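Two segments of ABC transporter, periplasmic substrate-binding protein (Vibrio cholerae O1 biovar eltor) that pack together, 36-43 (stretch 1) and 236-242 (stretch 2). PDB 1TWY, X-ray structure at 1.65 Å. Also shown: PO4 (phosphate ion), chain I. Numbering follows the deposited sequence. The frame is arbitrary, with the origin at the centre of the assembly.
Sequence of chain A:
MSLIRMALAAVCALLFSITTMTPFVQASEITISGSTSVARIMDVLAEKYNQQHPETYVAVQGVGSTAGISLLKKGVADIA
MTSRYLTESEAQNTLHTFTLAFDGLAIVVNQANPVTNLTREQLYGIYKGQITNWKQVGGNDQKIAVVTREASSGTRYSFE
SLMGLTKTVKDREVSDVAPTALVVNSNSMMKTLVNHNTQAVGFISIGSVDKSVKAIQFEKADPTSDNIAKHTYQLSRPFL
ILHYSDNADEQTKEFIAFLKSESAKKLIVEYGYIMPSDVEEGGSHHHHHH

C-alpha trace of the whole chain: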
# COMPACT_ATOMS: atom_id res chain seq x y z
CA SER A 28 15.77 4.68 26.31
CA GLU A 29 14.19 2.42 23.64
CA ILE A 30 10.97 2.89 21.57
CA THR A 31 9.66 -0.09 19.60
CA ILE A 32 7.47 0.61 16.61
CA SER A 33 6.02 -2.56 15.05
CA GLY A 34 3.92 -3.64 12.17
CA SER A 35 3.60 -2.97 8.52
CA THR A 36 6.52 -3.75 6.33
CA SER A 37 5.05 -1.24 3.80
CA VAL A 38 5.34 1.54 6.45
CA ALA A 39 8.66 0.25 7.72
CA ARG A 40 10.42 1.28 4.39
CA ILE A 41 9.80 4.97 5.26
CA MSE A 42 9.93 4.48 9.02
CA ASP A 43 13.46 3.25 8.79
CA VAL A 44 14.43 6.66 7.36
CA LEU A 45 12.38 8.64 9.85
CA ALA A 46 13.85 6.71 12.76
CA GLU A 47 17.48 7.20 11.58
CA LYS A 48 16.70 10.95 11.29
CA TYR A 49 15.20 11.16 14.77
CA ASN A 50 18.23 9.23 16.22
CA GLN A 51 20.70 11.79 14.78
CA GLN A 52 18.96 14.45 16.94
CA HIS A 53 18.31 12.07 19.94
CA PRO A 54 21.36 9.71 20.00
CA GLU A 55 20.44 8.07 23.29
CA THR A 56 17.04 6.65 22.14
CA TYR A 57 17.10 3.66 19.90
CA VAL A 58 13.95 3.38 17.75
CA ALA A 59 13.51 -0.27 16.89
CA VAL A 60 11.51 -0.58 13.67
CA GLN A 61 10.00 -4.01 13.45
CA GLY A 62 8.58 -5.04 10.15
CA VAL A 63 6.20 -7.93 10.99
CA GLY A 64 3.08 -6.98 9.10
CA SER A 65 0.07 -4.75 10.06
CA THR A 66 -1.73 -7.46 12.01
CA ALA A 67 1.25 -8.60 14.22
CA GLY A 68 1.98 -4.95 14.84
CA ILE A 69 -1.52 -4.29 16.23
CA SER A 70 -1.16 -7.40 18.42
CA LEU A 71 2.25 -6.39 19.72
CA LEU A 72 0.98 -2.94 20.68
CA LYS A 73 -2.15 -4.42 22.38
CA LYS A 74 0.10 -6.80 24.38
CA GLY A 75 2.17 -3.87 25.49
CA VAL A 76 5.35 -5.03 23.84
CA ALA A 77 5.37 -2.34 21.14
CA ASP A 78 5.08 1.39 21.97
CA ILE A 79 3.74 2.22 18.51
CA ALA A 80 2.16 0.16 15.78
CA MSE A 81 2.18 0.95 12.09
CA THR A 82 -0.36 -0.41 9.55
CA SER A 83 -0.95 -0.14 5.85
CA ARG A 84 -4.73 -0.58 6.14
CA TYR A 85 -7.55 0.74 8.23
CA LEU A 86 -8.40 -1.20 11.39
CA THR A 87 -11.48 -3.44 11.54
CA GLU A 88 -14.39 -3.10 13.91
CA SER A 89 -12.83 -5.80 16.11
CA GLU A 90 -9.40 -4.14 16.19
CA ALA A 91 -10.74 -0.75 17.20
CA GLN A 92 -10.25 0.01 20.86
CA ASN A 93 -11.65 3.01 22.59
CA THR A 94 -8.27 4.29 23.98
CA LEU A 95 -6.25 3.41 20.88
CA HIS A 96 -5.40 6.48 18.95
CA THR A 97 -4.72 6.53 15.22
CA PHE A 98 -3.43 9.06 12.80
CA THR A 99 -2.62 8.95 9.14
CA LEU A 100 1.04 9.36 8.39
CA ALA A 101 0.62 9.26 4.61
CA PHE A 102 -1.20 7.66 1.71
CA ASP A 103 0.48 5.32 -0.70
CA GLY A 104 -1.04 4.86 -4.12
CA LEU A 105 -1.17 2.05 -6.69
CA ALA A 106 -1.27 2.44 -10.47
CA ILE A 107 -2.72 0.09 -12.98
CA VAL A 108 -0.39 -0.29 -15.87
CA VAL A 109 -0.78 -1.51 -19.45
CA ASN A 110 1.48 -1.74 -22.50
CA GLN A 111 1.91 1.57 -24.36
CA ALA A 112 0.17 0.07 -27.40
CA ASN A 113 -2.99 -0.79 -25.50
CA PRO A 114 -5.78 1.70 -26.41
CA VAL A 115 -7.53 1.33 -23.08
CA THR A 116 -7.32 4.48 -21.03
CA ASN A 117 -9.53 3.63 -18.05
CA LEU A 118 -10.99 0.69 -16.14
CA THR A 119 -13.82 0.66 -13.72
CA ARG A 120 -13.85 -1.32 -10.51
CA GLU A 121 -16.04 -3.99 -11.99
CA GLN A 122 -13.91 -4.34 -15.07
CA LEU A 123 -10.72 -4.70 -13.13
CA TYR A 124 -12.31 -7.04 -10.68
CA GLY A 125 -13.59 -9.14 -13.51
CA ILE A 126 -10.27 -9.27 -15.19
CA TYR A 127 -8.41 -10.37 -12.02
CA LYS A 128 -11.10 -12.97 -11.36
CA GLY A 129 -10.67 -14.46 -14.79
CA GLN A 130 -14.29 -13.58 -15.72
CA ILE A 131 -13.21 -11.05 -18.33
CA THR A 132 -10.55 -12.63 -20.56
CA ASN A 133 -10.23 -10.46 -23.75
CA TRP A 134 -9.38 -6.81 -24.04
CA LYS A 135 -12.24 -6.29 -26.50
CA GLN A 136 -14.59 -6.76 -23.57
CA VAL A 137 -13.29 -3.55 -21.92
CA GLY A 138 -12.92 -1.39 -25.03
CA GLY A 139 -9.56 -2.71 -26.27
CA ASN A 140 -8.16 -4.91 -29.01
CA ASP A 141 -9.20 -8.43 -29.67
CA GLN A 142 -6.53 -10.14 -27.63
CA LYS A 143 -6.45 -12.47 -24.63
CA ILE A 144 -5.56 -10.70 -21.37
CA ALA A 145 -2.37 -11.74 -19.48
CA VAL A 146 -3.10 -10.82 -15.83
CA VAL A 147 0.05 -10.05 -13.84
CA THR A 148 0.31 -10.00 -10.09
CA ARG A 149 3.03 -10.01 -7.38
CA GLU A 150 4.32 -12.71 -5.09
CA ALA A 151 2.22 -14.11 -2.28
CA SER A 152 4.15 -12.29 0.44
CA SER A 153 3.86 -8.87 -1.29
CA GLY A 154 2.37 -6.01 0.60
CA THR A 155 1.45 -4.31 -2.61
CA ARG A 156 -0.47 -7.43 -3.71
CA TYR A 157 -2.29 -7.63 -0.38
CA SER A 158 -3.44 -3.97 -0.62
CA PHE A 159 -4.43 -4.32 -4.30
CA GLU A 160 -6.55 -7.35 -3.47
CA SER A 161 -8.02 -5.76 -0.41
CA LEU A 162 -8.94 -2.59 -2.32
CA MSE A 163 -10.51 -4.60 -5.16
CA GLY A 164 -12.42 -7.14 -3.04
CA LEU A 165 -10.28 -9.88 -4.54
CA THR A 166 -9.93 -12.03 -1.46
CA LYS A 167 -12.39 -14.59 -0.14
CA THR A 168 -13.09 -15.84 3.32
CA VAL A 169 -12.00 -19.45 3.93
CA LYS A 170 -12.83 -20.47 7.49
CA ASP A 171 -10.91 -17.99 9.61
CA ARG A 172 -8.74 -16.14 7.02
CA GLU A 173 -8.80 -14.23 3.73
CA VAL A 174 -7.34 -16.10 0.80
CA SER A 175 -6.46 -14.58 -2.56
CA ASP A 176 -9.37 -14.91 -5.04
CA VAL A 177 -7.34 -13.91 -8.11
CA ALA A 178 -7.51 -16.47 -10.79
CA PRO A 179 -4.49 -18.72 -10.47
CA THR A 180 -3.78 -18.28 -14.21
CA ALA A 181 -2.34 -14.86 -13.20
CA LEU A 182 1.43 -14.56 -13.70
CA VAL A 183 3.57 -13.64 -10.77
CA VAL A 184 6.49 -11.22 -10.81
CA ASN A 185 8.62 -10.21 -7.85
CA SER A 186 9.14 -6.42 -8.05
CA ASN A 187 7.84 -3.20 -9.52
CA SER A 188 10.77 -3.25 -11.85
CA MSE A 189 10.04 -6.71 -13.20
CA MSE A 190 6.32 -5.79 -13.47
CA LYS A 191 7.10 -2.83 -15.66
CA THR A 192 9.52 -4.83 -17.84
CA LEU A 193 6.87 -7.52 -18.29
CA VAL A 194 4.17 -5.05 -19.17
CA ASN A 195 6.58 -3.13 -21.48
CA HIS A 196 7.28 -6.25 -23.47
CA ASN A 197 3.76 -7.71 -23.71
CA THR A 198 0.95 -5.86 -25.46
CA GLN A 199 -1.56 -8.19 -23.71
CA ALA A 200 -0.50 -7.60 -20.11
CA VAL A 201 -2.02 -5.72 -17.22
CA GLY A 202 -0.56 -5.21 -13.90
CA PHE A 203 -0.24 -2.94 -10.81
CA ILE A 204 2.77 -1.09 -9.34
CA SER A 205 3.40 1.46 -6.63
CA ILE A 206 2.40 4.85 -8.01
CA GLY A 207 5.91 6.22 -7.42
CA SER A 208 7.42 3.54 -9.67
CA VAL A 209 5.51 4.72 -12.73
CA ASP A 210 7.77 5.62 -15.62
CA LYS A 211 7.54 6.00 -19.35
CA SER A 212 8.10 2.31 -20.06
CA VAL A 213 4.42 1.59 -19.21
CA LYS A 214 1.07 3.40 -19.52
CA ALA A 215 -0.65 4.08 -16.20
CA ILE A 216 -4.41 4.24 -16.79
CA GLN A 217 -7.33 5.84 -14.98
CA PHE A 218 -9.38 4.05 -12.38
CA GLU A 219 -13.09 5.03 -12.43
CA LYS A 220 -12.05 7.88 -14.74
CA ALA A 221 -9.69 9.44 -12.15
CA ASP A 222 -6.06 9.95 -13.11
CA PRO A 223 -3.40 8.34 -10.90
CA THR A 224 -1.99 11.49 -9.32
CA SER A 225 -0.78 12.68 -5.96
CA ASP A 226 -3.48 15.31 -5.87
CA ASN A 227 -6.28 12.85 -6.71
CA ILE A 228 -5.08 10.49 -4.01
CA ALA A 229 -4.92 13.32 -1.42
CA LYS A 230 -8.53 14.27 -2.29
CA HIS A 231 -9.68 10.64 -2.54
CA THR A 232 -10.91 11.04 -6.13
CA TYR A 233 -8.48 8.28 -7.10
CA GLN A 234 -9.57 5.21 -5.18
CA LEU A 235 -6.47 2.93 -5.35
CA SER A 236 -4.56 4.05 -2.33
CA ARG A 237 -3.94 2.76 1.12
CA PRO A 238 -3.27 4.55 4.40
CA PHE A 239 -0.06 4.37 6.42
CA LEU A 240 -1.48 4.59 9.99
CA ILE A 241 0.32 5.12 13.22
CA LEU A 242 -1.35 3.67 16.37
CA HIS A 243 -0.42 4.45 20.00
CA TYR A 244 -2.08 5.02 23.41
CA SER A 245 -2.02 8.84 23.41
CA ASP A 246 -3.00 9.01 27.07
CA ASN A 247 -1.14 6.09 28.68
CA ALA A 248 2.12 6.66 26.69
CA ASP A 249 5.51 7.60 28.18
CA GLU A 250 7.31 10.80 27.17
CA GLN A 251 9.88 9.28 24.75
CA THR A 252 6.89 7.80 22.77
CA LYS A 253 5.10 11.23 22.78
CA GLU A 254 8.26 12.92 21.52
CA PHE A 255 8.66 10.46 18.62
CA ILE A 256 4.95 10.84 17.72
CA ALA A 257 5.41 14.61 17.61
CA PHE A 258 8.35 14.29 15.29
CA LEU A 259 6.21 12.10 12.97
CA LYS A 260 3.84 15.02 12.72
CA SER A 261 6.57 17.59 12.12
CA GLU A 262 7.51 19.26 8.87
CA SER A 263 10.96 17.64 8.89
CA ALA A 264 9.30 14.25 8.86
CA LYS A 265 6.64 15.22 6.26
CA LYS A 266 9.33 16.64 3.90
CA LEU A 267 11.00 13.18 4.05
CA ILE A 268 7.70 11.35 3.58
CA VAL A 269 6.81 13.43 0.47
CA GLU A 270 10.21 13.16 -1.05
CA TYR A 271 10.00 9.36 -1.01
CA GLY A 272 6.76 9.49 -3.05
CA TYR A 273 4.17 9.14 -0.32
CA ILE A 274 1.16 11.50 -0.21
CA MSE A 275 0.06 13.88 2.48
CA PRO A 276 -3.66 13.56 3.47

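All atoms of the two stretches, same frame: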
# COMPACT_ATOMS: atom_id res chain seq x y z
N THR A 36 5.28 -3.80 7.04
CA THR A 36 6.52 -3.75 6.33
C THR A 36 6.42 -2.68 5.23
O THR A 36 7.47 -2.19 4.89
CB THR A 36 6.81 -5.10 5.61
OG1 THR A 36 5.76 -5.39 4.69
CG2 THR A 36 6.95 -6.27 6.65
N SER A 37 5.26 -2.40 4.74
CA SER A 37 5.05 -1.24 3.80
C SER A 37 5.51 0.09 4.49
O SER A 37 6.33 0.85 3.97
CB SER A 37 3.63 -1.20 3.29
OG SER A 37 3.17 -2.55 2.82
N VAL A 38 5.00 0.33 5.68
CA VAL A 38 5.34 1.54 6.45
C VAL A 38 6.74 1.48 6.90
O VAL A 38 7.43 2.51 7.03
CB VAL A 38 4.42 1.72 7.61
CG1 VAL A 38 4.70 3.10 8.28
CG2 VAL A 38 3.06 1.72 7.14
N ALA A 39 7.33 0.32 7.15
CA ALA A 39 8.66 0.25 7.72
C ALA A 39 9.73 0.82 6.73
O ALA A 39 10.74 1.26 7.16
CB ALA A 39 9.04 -1.18 8.04
N ARG A 40 9.50 0.74 5.46
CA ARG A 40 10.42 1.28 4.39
C ARG A 40 10.66 2.79 4.70
O ARG A 40 11.76 3.23 4.96
CB ARG A 40 9.76 1.09 3.00
CG ARG A 40 9.56 -0.43 2.63
CD ARG A 40 9.34 -0.68 1.12
NE ARG A 40 10.41 -0.03 0.37
CZ ARG A 40 10.24 0.84 -0.62
NH1 ARG A 40 9.01 1.21 -1.02
NH2 ARG A 40 11.30 1.36 -1.22
N ILE A 41 9.60 3.54 4.94
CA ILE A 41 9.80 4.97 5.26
C ILE A 41 10.13 5.18 6.72
O ILE A 41 10.91 6.04 7.06
CB ILE A 41 8.62 5.81 4.77
CG1 ILE A 41 8.87 7.32 4.85
CG2 ILE A 41 7.28 5.50 5.53
CD1 ILE A 41 10.15 7.83 4.00
N MSE A 42 9.63 4.29 7.61
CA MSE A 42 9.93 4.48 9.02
C MSE A 42 11.39 4.31 9.35
O MSE A 42 11.93 4.97 10.23
CB MSE A 42 9.04 3.61 9.97
CG MSE A 42 9.15 3.81 11.40
SE MSE A 42 8.48 5.65 11.83
CE MSE A 42 6.68 5.55 11.14
N ASP A 43 12.03 3.40 8.60
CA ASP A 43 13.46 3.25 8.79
C ASP A 43 14.25 4.58 8.58
O ASP A 43 15.11 4.98 9.36
CB ASP A 43 13.98 2.24 7.78
CG ASP A 43 13.79 0.77 8.20
OD1 ASP A 43 13.49 0.47 9.39
OD2 ASP A 43 13.75 -0.05 7.31
N SER A 236 -5.57 3.61 -3.25
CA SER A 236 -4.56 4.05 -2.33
C SER A 236 -4.82 3.40 -0.99
O SER A 236 -5.90 2.91 -0.68
CB SER A 236 -4.58 5.53 -2.17
OG SER A 236 -5.62 5.88 -1.31
N ARG A 237 -3.81 3.37 -0.18
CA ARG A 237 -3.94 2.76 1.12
C ARG A 237 -3.30 3.71 2.13
O ARG A 237 -2.40 4.46 1.77
CB ARG A 237 -3.21 1.41 1.19
CG ARG A 237 -1.75 1.52 0.97
CD ARG A 237 -1.13 0.21 0.67
NE ARG A 237 0.25 0.35 0.29
CZ ARG A 237 1.21 -0.55 0.53
NH1 ARG A 237 0.88 -1.65 1.11
NH2 ARG A 237 2.50 -0.32 0.21
N PRO A 238 -3.82 3.72 3.35
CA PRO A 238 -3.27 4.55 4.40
C PRO A 238 -2.04 3.97 5.06
O PRO A 238 -2.01 2.71 5.22
CB PRO A 238 -4.44 4.61 5.45
CG PRO A 238 -5.10 3.33 5.28
CD PRO A 238 -5.03 3.03 3.79
N PHE A 239 -1.07 4.79 5.48
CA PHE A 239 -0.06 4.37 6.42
C PHE A 239 -0.51 4.97 7.76
O PHE A 239 -0.47 6.17 7.90
CB PHE A 239 1.28 4.93 6.07
CG PHE A 239 1.98 4.24 4.87
CD1 PHE A 239 1.35 3.23 4.18
CD2 PHE A 239 3.26 4.56 4.55
CE1 PHE A 239 2.02 2.55 3.15
CE2 PHE A 239 3.94 3.92 3.53
CZ PHE A 239 3.30 2.92 2.83
N LEU A 240 -1.03 4.16 8.68
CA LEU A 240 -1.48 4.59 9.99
C LEU A 240 -0.49 4.32 11.04
O LEU A 240 0.29 3.32 11.09
CB LEU A 240 -2.76 3.86 10.35
CG LEU A 240 -3.95 3.97 9.41
CD1 LEU A 240 -5.10 3.25 10.06
CD2 LEU A 240 -4.31 5.50 9.10
N ILE A 241 -0.47 5.20 12.02
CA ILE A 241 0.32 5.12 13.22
C ILE A 241 -0.68 5.05 14.42
O ILE A 241 -1.56 5.89 14.52
CB ILE A 241 1.18 6.34 13.39
CG1 ILE A 241 2.08 6.60 12.13
CG2 ILE A 241 2.05 6.21 14.60
CD1 ILE A 241 3.05 5.54 11.89
N LEU A 242 -0.48 4.01 15.22
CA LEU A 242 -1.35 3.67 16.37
C LEU A 242 -0.52 3.77 17.64
O LEU A 242 0.60 3.30 17.74
CB LEU A 242 -1.88 2.25 16.25
CG LEU A 242 -2.90 1.87 15.20
CD1 LEU A 242 -2.48 2.12 13.88
CD2 LEU A 242 -3.11 0.35 15.28
P PO4 I . 2.06 -5.00 5.51
O1 PO4 I . 2.27 -3.56 5.03
O2 PO4 I . 1.57 -5.88 4.23
O3 PO4 I . 3.38 -5.65 6.08
O4 PO4 I . 0.95 -5.21 6.51
O HOH W 1 4.14 -2.67 -0.06

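What holds the helix against the strand at the point of closest backbone approach? Phe239, which has more of its surface covered than any other residue here, points toward the helix and offers a ring face to Val38. Val38 CG2 lies 3.8 Å from the centroid of the Phe239 ring and only 21° off its normal, a CH-pi contact; the CA atoms of Val38 and Phe239 are 6.1 Å apart. Ile41 adds a looser apolar contact, its CG2 standing 4.2 Å from Phe239 CE2.

How does Ser37 serve both the strand and the phosphate? Its side chain points toward the strand, where Arg237 NH1 donates a hydrogen bond to Ser37 OG at 3.0 Å. The same hydroxyl donates to PO4 O1, with OG to O1 at 2.6 Å, so it accepts from the arginine while giving its proton to the anion. The O atom of water 1 lies 3.0 Å from Ser37 OG, to which the water donates, and 2.9 Å from Arg237 NH2, from which it accepts, bridging Ser37 OG and Arg237 NH2, two atoms that do not hydrogen-bond to each other.

Does the apolar packing continue beyond Phe239? Ile241, two residues along the strand, starts sideways, but its end comes nearer the helix. Its CD1 meets CE of the selenomethionine Met42 at 3.7 Å, extending the contact from the polar phosphate site into a buried interior.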